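Local coordinates for AtRbcX1 (Arabidopsis thaliana, PDB 4GR2), which acts as a homodimeric chaperone in the assembly of Rubisco in the chloroplast, at the interface of chains A and B. Residues are numbered along the deposited sequence; one frame, centred on the assembly and turned at random. Chains: chain A/B, AtRbcX1.

Contact 1: the interface of chains A and B. Residues chain A 12-13, 16-17, 19, 93; chain B 96, 99-100, 103.
A:Ala16 meets B:Leu99 and B:Ala100 where helix 11-38 of chain A packs on helix 93-118 of chain B, within the homodimer interface. Each chain is the RbcX-family part of the chloroplast protein, without its N-terminal region. The methyl CB of A:Ala16 lies 3.5 Å from CB of B:Leu99 and also touches the backbone of B:Ala100, so its contacts are with the stem of one side chain and the main chain of the next. A methyl this short lets the two backbones lie close here, as the CB-CB contact shows, and A:Ala16 hides 46 Å² against the partner, the largest share in this patch. From that centre the B:Leu99 side chain runs on towards A:Ala13. Its CG stands anti to the carbonyl carbon (chi1 -70°), and the CD1 branch ends 3.8 Å from CA of A:Ala13, against the main chain of helix 11-38.

One turn earlier on the B helix, B:Met96 passes the A:Leu19 side chain at about a right angle, its sulfur SD 3.9 Å from the CD1 branch of A:Leu19. Beyond A:Ala16, B:Ala100 turns its methyl towards the benzo part of A:Trp93, where CH2 and CB of B:Ala100 are 3.9 Å apart. A:Trp93 opens helix 93-116 of its own chain, which therefore reaches the same B helix.

Polar contacts gather beside this apolar strip at B:Asn103, whose amide nitrogen ND2 donates weakly to the backbone O of A:Ala16 and reaches that of A:Ala13 through water 1. The link through water has the better geometry: ND2 of B:Asn103 lies 2.8 Å from water 1 and the bond is nearly straight at the hydrogen (174°). The direct and water-borne links together would restrain rotation of the amide. With CG of B:Asn103 anti to its carbonyl carbon, the amide points at the A helix, and water 1 sits 2.7 Å from the backbone O of A:Ala13.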
ATOM      1  N   GLU A  12      -1.598  -6.037   9.650  1.00 45.93           N
ATOM      2  CA  GLU A  12      -0.240  -5.515   9.714  1.00 43.52           C
ATOM      3  C   GLU A  12       0.656  -6.200   8.682  1.00 46.24           C
ATOM      4  O   GLU A  12       1.417  -5.533   7.992  1.00 43.35           O
ATOM      5  CB  GLU A  12       0.350  -5.658  11.129  1.00 48.09           C
ATOM      6  CG  GLU A  12      -0.373  -4.809  12.195  1.00 40.45           C
ATOM      7  CD  GLU A  12      -1.658  -5.449  12.711  1.00 48.88           C
ATOM      8  OE1 GLU A  12      -2.023  -6.542  12.230  1.00 49.08           O
ATOM      9  OE2 GLU A  12      -2.304  -4.854  13.610  1.00 51.90           O
ATOM     10  N   ALA A  13       0.542  -7.521   8.577  1.00 46.86           N
ATOM     11  CA  ALA A  13       1.333  -8.310   7.637  1.00 45.33           C
ATOM     12  C   ALA A  13       0.940  -8.045   6.181  1.00 49.92           C
ATOM     13  O   ALA A  13       1.782  -8.047   5.289  1.00 42.84           O
ATOM     14  CB  ALA A  13       1.198  -9.797   7.947  1.00 48.56           C
ATOM     15  N   ALA A  16       2.401  -4.629   5.412  1.00 37.73           N
ATOM     16  CA  ALA A  16       3.844  -4.801   5.224  1.00 41.88           C
ATOM     17  C   ALA A  16       4.238  -5.378   3.859  1.00 42.96           C
ATOM     18  O   ALA A  16       5.229  -4.944   3.279  1.00 44.60           O
ATOM     19  CB  ALA A  16       4.434  -5.663   6.365  1.00 38.76           C
ATOM     20  N   LYS A  17       3.491  -6.364   3.353  1.00 45.51           N
ATOM     21  CA  LYS A  17       3.768  -6.904   2.009  1.00 42.29           C
ATOM     22  C   LYS A  17       3.596  -5.819   0.953  1.00 44.36           C
ATOM     23  O   LYS A  17       4.427  -5.681   0.038  1.00 39.90           O
ATOM     24  CB  LYS A  17       2.856  -8.089   1.673  1.00 42.30           C
ATOM     25  CG  LYS A  17       3.019  -8.617   0.227  1.00 47.16           C
ATOM     26  CD  LYS A  17       4.497  -8.908  -0.131  1.00 63.62           C
ATOM     27  CE  LYS A  17       4.701  -9.268  -1.631  1.00 57.18           C
ATOM     28  NZ  LYS A  17       3.597 -10.170  -2.107  1.00 61.32           N
ATOM     29  N   LEU A  19       3.862  -2.623   1.435  1.00 35.65           N
ATOM     30  CA  LEU A  19       4.890  -1.602   1.584  1.00 37.84           C
ATOM     31  C   LEU A  19       6.228  -2.060   0.986  1.00 39.57           C
ATOM     32  O   LEU A  19       6.979  -1.248   0.455  1.00 36.61           O
ATOM     33  CB  LEU A  19       5.065  -1.206   3.042  1.00 41.93           C
ATOM     34  CG  LEU A  19       4.020  -0.245   3.586  1.00 40.84           C
ATOM     35  CD1 LEU A  19       4.175  -0.097   5.092  1.00 44.23           C
ATOM     36  CD2 LEU A  19       4.131   1.126   2.888  1.00 48.71           C
ATOM     37  N   TRP A  93       8.254   7.430   8.460  1.00 43.46           N
ATOM     38  CA  TRP A  93       7.197   6.520   8.942  1.00 40.74           C
ATOM     39  C   TRP A  93       6.167   7.182   9.855  1.00 53.55           C
ATOM     40  O   TRP A  93       4.977   6.851   9.826  1.00 42.93           O
ATOM     41  CB  TRP A  93       7.831   5.367   9.710  1.00 39.87           C
ATOM     42  CG  TRP A  93       8.536   4.386   8.821  1.00 45.91           C
ATOM     43  CD1 TRP A  93       9.831   4.447   8.393  1.00 48.18           C
ATOM     44  CD2 TRP A  93       7.978   3.198   8.250  1.00 42.66           C
ATOM     45  NE1 TRP A  93      10.112   3.362   7.595  1.00 45.62           N
ATOM     46  CE2 TRP A  93       8.992   2.581   7.494  1.00 44.18           C
ATOM     47  CE3 TRP A  93       6.719   2.592   8.311  1.00 41.94           C
ATOM     48  CZ2 TRP A  93       8.781   1.397   6.794  1.00 41.61           C
ATOM     49  CZ3 TRP A  93       6.519   1.409   7.617  1.00 45.05           C
ATOM     50  CH2 TRP A  93       7.546   0.827   6.868  1.00 43.36           C
TER
ATOM     51  N   MET B  96       3.806  -3.338  12.012  1.00 45.76           N
ATOM     52  CA  MET B  96       3.740  -3.235  10.547  1.00 47.25           C
ATOM     53  C   MET B  96       5.102  -2.823   9.991  1.00 48.85           C
ATOM     54  O   MET B  96       5.588  -3.396   9.015  1.00 40.08           O
ATOM     55  CB  MET B  96       2.682  -2.204  10.100  1.00 48.06           C
ATOM     56  CG  MET B  96       2.710  -1.866   8.572  1.00 40.51           C
ATOM     57  SD  MET B  96       1.701  -0.453   8.034  1.00 46.65           S
ATOM     58  CE  MET B  96       2.467   0.881   8.988  1.00 46.37           C
ATOM     59  N   LEU B  99       7.647  -5.649  10.250  1.00 46.45           N
ATOM     60  CA  LEU B  99       7.404  -6.679   9.254  1.00 40.96           C
ATOM     61  C   LEU B  99       7.854  -6.247   7.846  1.00 42.06           C
ATOM     62  O   LEU B  99       8.301  -7.074   7.040  1.00 42.15           O
ATOM     63  CB  LEU B  99       5.922  -7.050   9.246  1.00 49.53           C
ATOM     64  CG  LEU B  99       5.444  -7.806  10.479  1.00 54.77           C
ATOM     65  CD1 LEU B  99       3.991  -8.201  10.320  1.00 53.29           C
ATOM     66  CD2 LEU B  99       6.308  -9.031  10.669  1.00 56.77           C
ATOM     67  N   ALA B 100       7.721  -4.960   7.559  1.00 40.53           N
ATOM     68  CA  ALA B 100       8.094  -4.427   6.252  1.00 44.21           C
ATOM     69  C   ALA B 100       9.604  -4.473   6.109  1.00 45.19           C
ATOM     70  O   ALA B 100      10.133  -4.772   5.029  1.00 41.90           O
ATOM     71  CB  ALA B 100       7.600  -3.001   6.097  1.00 41.36           C
ATOM     72  N   ASN B 103      10.473  -7.989   5.531  1.00 40.29           N
ATOM     73  CA  ASN B 103      10.157  -8.369   4.153  1.00 41.57           C
ATOM     74  C   ASN B 103      11.252  -7.909   3.191  1.00 38.63           C
ATOM     75  O   ASN B 103      11.671  -8.649   2.307  1.00 39.71           O
ATOM     76  CB  ASN B 103       8.813  -7.765   3.710  1.00 40.12           C
ATOM     77  CG  ASN B 103       7.614  -8.526   4.254  1.00 43.30           C
ATOM     78  OD1 ASN B 103       7.730  -9.680   4.651  1.00 43.84           O
ATOM     79  ND2 ASN B 103       6.444  -7.880   4.257  1.00 44.52           N
TER
HETATM   80  O   HOH W   1       4.186  -9.171   5.381  1.00 47.47           O

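Contact 2: the interface of chains A and B. Residues chain A 20, 59, 62, 80, 83; chain B 104, 107-108, 110-111.
Helix 93-118 of chain B crosses helices 11-38, 59-68 and 70-90 of chain A here, and the polar core of this part of the dimer interface forms around B:Ser107. Its hydroxyl OG hydrogen-bonds the carboxylate of A:Asp59 at 2.6 Å from OD2; the hydroxyl meets OD2 from above the carboxylate plane, 37° out of it. The same OG accepts from NH2 of A:Arg83 at 2.7 Å, with the oxygen tilted from the guanidinium plane. OG stands anti to the backbone N of B:Ser107 (chi1 157°), which aims it between acid and arginine.

NH2 of A:Arg83 gives a second bond to the amide oxygen OD1 of B:Asn108, 2.9 Å away, the two side chains lying alongside with opposite headings, guanidinium and amide planes 31° apart. The donor comes from above the amide carbonyl plane. Within chain A, NH1 of A:Arg83 forms a salt bridge of 3.0 Å with OD1 of A:Asp59, on the syn side of the carboxylate and in the guanidinium plane. The in-plane pairing would hold guanidinium and carboxylate in register and probably offsets their charges. A lysine in place of A:Arg83 has one amine where the guanidinium presents NH1 and NH2 and would probably be unable to serve A:Asp59 OD1 together with B:Ser107 OG and B:Asn108 OD1, leaving at least one acceptor without its donor.

Behind the acid, NE2 of A:His20 makes a weak hydrogen bond to OD1 of A:Asp59. Apolar packing flanks the polar group: CD1 of B:Leu111 reaches CD2 of A:Leu80 at 3.8 Å and also touches A:Leu62, an engineered residue. On the far side of the carboxylate, water 2 lies 2.6 Å from OD2 of A:Asp59 and 2.8 Å from NE of B:Arg110.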
ATOM      1  N   HIS A  20       6.523  -3.352   1.114  1.00 35.05           N
ATOM      2  CA  HIS A  20       7.711  -3.955   0.502  1.00 40.62           C
ATOM      3  C   HIS A  20       7.677  -3.703  -1.016  1.00 37.24           C
ATOM      4  O   HIS A  20       8.633  -3.209  -1.586  1.00 36.16           O
ATOM      5  CB  HIS A  20       7.738  -5.451   0.855  1.00 38.11           C
ATOM      6  CG  HIS A  20       8.642  -6.288   0.003  1.00 46.82           C
ATOM      7  ND1 HIS A  20       8.459  -7.646  -0.144  1.00 47.35           N
ATOM      8  CD2 HIS A  20       9.743  -5.979  -0.723  1.00 45.87           C
ATOM      9  CE1 HIS A  20       9.401  -8.137  -0.925  1.00 44.42           C
ATOM     10  NE2 HIS A  20      10.181  -7.142  -1.307  1.00 40.14           N
ATOM     11  N   ASP A  59       9.337  -8.420  -6.697  1.00 43.12           N
ATOM     12  CA  ASP A  59      10.593  -9.167  -6.653  1.00 38.05           C
ATOM     13  C   ASP A  59      10.803  -9.986  -7.905  1.00 35.66           C
ATOM     14  O   ASP A  59      11.953 -10.281  -8.250  1.00 37.58           O
ATOM     15  CB  ASP A  59      10.674 -10.061  -5.415  1.00 37.71           C
ATOM     16  CG  ASP A  59      11.025  -9.292  -4.130  1.00 40.73           C
ATOM     17  OD1 ASP A  59      11.152  -8.035  -4.136  1.00 35.93           O
ATOM     18  OD2 ASP A  59      11.169  -9.976  -3.093  1.00 41.59           O
ATOM     19  N   LEU A  62      12.683  -7.729 -10.161  1.00 34.71           N
ATOM     20  CA  LEU A  62      14.076  -7.633  -9.789  1.00 37.04           C
ATOM     21  C   LEU A  62      14.854  -8.865 -10.228  1.00 34.16           C
ATOM     22  O   LEU A  62      15.976  -8.748 -10.711  1.00 36.41           O
ATOM     23  CB  LEU A  62      14.209  -7.438  -8.275  1.00 35.11           C
ATOM     24  CG  LEU A  62      13.677  -6.084  -7.801  1.00 37.65           C
ATOM     25  CD1 LEU A  62      13.762  -5.991  -6.277  1.00 33.21           C
ATOM     26  CD2 LEU A  62      14.476  -4.987  -8.472  1.00 34.48           C
ATOM     27  N   LEU A  80      18.315  -2.569  -5.220  1.00 37.03           N
ATOM     28  CA  LEU A  80      18.173  -3.280  -3.951  1.00 34.98           C
ATOM     29  C   LEU A  80      18.768  -2.468  -2.808  1.00 33.04           C
ATOM     30  O   LEU A  80      18.189  -2.364  -1.709  1.00 34.06           O
ATOM     31  CB  LEU A  80      18.826  -4.655  -4.059  1.00 35.81           C
ATOM     32  CG  LEU A  80      18.046  -5.701  -4.875  1.00 35.55           C
ATOM     33  CD1 LEU A  80      18.913  -6.924  -5.128  1.00 36.00           C
ATOM     34  CD2 LEU A  80      16.741  -6.092  -4.169  1.00 40.01           C
ATOM     35  N   ARG A  83      16.521   0.575  -2.216  1.00 38.81           N
ATOM     36  CA  ARG A  83      15.301   0.141  -1.525  1.00 34.76           C
ATOM     37  C   ARG A  83      15.472   0.027  -0.020  1.00 36.81           C
ATOM     38  O   ARG A  83      14.655   0.558   0.728  1.00 39.00           O
ATOM     39  CB  ARG A  83      14.808  -1.196  -2.077  1.00 33.24           C
ATOM     40  CG  ARG A  83      13.481  -1.662  -1.513  1.00 34.57           C
ATOM     41  CD  ARG A  83      13.047  -2.943  -2.239  1.00 38.39           C
ATOM     42  NE  ARG A  83      13.862  -4.101  -1.861  1.00 37.91           N
ATOM     43  CZ  ARG A  83      13.559  -5.353  -2.182  1.00 36.02           C
ATOM     44  NH1 ARG A  83      12.491  -5.592  -2.932  1.00 38.37           N
ATOM     45  NH2 ARG A  83      14.333  -6.362  -1.779  1.00 35.46           N
TER
ATOM     46  N   VAL B 104      11.694  -6.667   3.368  1.00 41.89           N
ATOM     47  CA  VAL B 104      12.737  -6.099   2.523  1.00 41.46           C
ATOM     48  C   VAL B 104      14.061  -6.821   2.716  1.00 45.07           C
ATOM     49  O   VAL B 104      14.722  -7.185   1.726  1.00 41.80           O
ATOM     50  CB  VAL B 104      12.890  -4.614   2.779  1.00 42.27           C
ATOM     51  CG1 VAL B 104      14.105  -4.082   2.065  1.00 41.05           C
ATOM     52  CG2 VAL B 104      11.653  -3.897   2.282  1.00 43.73           C
ATOM     53  N   SER B 107      13.705 -10.357   1.381  1.00 36.69           N
ATOM     54  CA  SER B 107      13.665 -10.303  -0.087  1.00 37.07           C
ATOM     55  C   SER B 107      15.084 -10.167  -0.669  1.00 39.57           C
ATOM     56  O   SER B 107      15.474 -10.884  -1.609  1.00 38.46           O
ATOM     57  CB  SER B 107      12.785  -9.139  -0.564  1.00 37.21           C
ATOM     58  OG  SER B 107      13.155  -8.749  -1.890  1.00 38.00           O
ATOM     59  N   ASN B 108      15.855  -9.235  -0.110  1.00 42.26           N
ATOM     60  CA  ASN B 108      17.259  -9.027  -0.491  0.57 38.32           C
ATOM     61  C   ASN B 108      18.033 -10.325  -0.431  1.00 41.36           C
ATOM     62  O   ASN B 108      18.717 -10.720  -1.368  1.00 38.35           O
ATOM     63  CB  ASN B 108      17.950  -8.080   0.492  0.57 36.30           C
ATOM     64  CG  ASN B 108      17.631  -6.638   0.248  0.57 34.28           C
ATOM     65  OD1 ASN B 108      17.092  -6.278  -0.788  0.57 39.58           O
ATOM     66  ND2 ASN B 108      17.973  -5.789   1.212  0.57 40.24           N
ATOM     67  N   ARG B 110      16.934 -13.500  -0.245  1.00 40.95           N
ATOM     68  CA  ARG B 110      16.438 -14.557  -1.100  1.00 40.19           C
ATOM     69  C   ARG B 110      16.811 -14.317  -2.560  1.00 40.33           C
ATOM     70  O   ARG B 110      17.241 -15.242  -3.255  1.00 34.87           O
ATOM     71  CB  ARG B 110      14.928 -14.687  -0.919  1.00 42.92           C
ATOM     72  CG  ARG B 110      14.238 -15.682  -1.845  1.00 47.62           C
ATOM     73  CD  ARG B 110      12.771 -15.816  -1.437  1.00 57.21           C
ATOM     74  NE  ARG B 110      12.202 -14.506  -1.092  1.00 67.35           N
ATOM     75  CZ  ARG B 110      11.745 -14.130   0.107  1.00 57.42           C
ATOM     76  NH1 ARG B 110      11.757 -14.960   1.141  1.00 62.03           N
ATOM     77  NH2 ARG B 110      11.270 -12.900   0.263  1.00 53.19           N
ATOM     78  N   LEU B 111      16.689 -13.074  -3.025  1.00 38.27           N
ATOM     79  CA  LEU B 111      17.052 -12.747  -4.417  1.00 35.00           C
ATOM     80  C   LEU B 111      18.504 -13.088  -4.729  1.00 35.30           C
ATOM     81  O   LEU B 111      18.795 -13.695  -5.764  1.00 35.05           O
ATOM     82  CB  LEU B 111      16.798 -11.266  -4.693  1.00 36.85           C
ATOM     83  CG  LEU B 111      15.315 -10.948  -4.929  1.00 34.74           C
ATOM     84  CD1 LEU B 111      15.062  -9.461  -4.779  1.00 32.48           C
ATOM     85  CD2 LEU B 111      14.956 -11.428  -6.338  1.00 32.90           C
TER
HETATM   86  O   HOH W   2      11.486 -12.546  -2.934  1.00 55.97           O

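Contacts 1 and 2 are about 13 Å apart between the centres of their C-alpha atoms and follow successive turns of one element, helix 93-118 of chain B. Helix 11-38 of chain A is also common to both, through A:Ala16 and its neighbours in contact 1 and A:His20 in contact 2. Contact 1 relies mainly on close apolar packing, whereas contact 2 adds a polar network in which A:Asp59 and A:Arg83, from helices 59-68 and 70-90, meet side chains of the B helix. A single helix thus touches several chain A helices, and two-fold symmetry repeats both contacts with the chains exchanged, consistent with the homodimer.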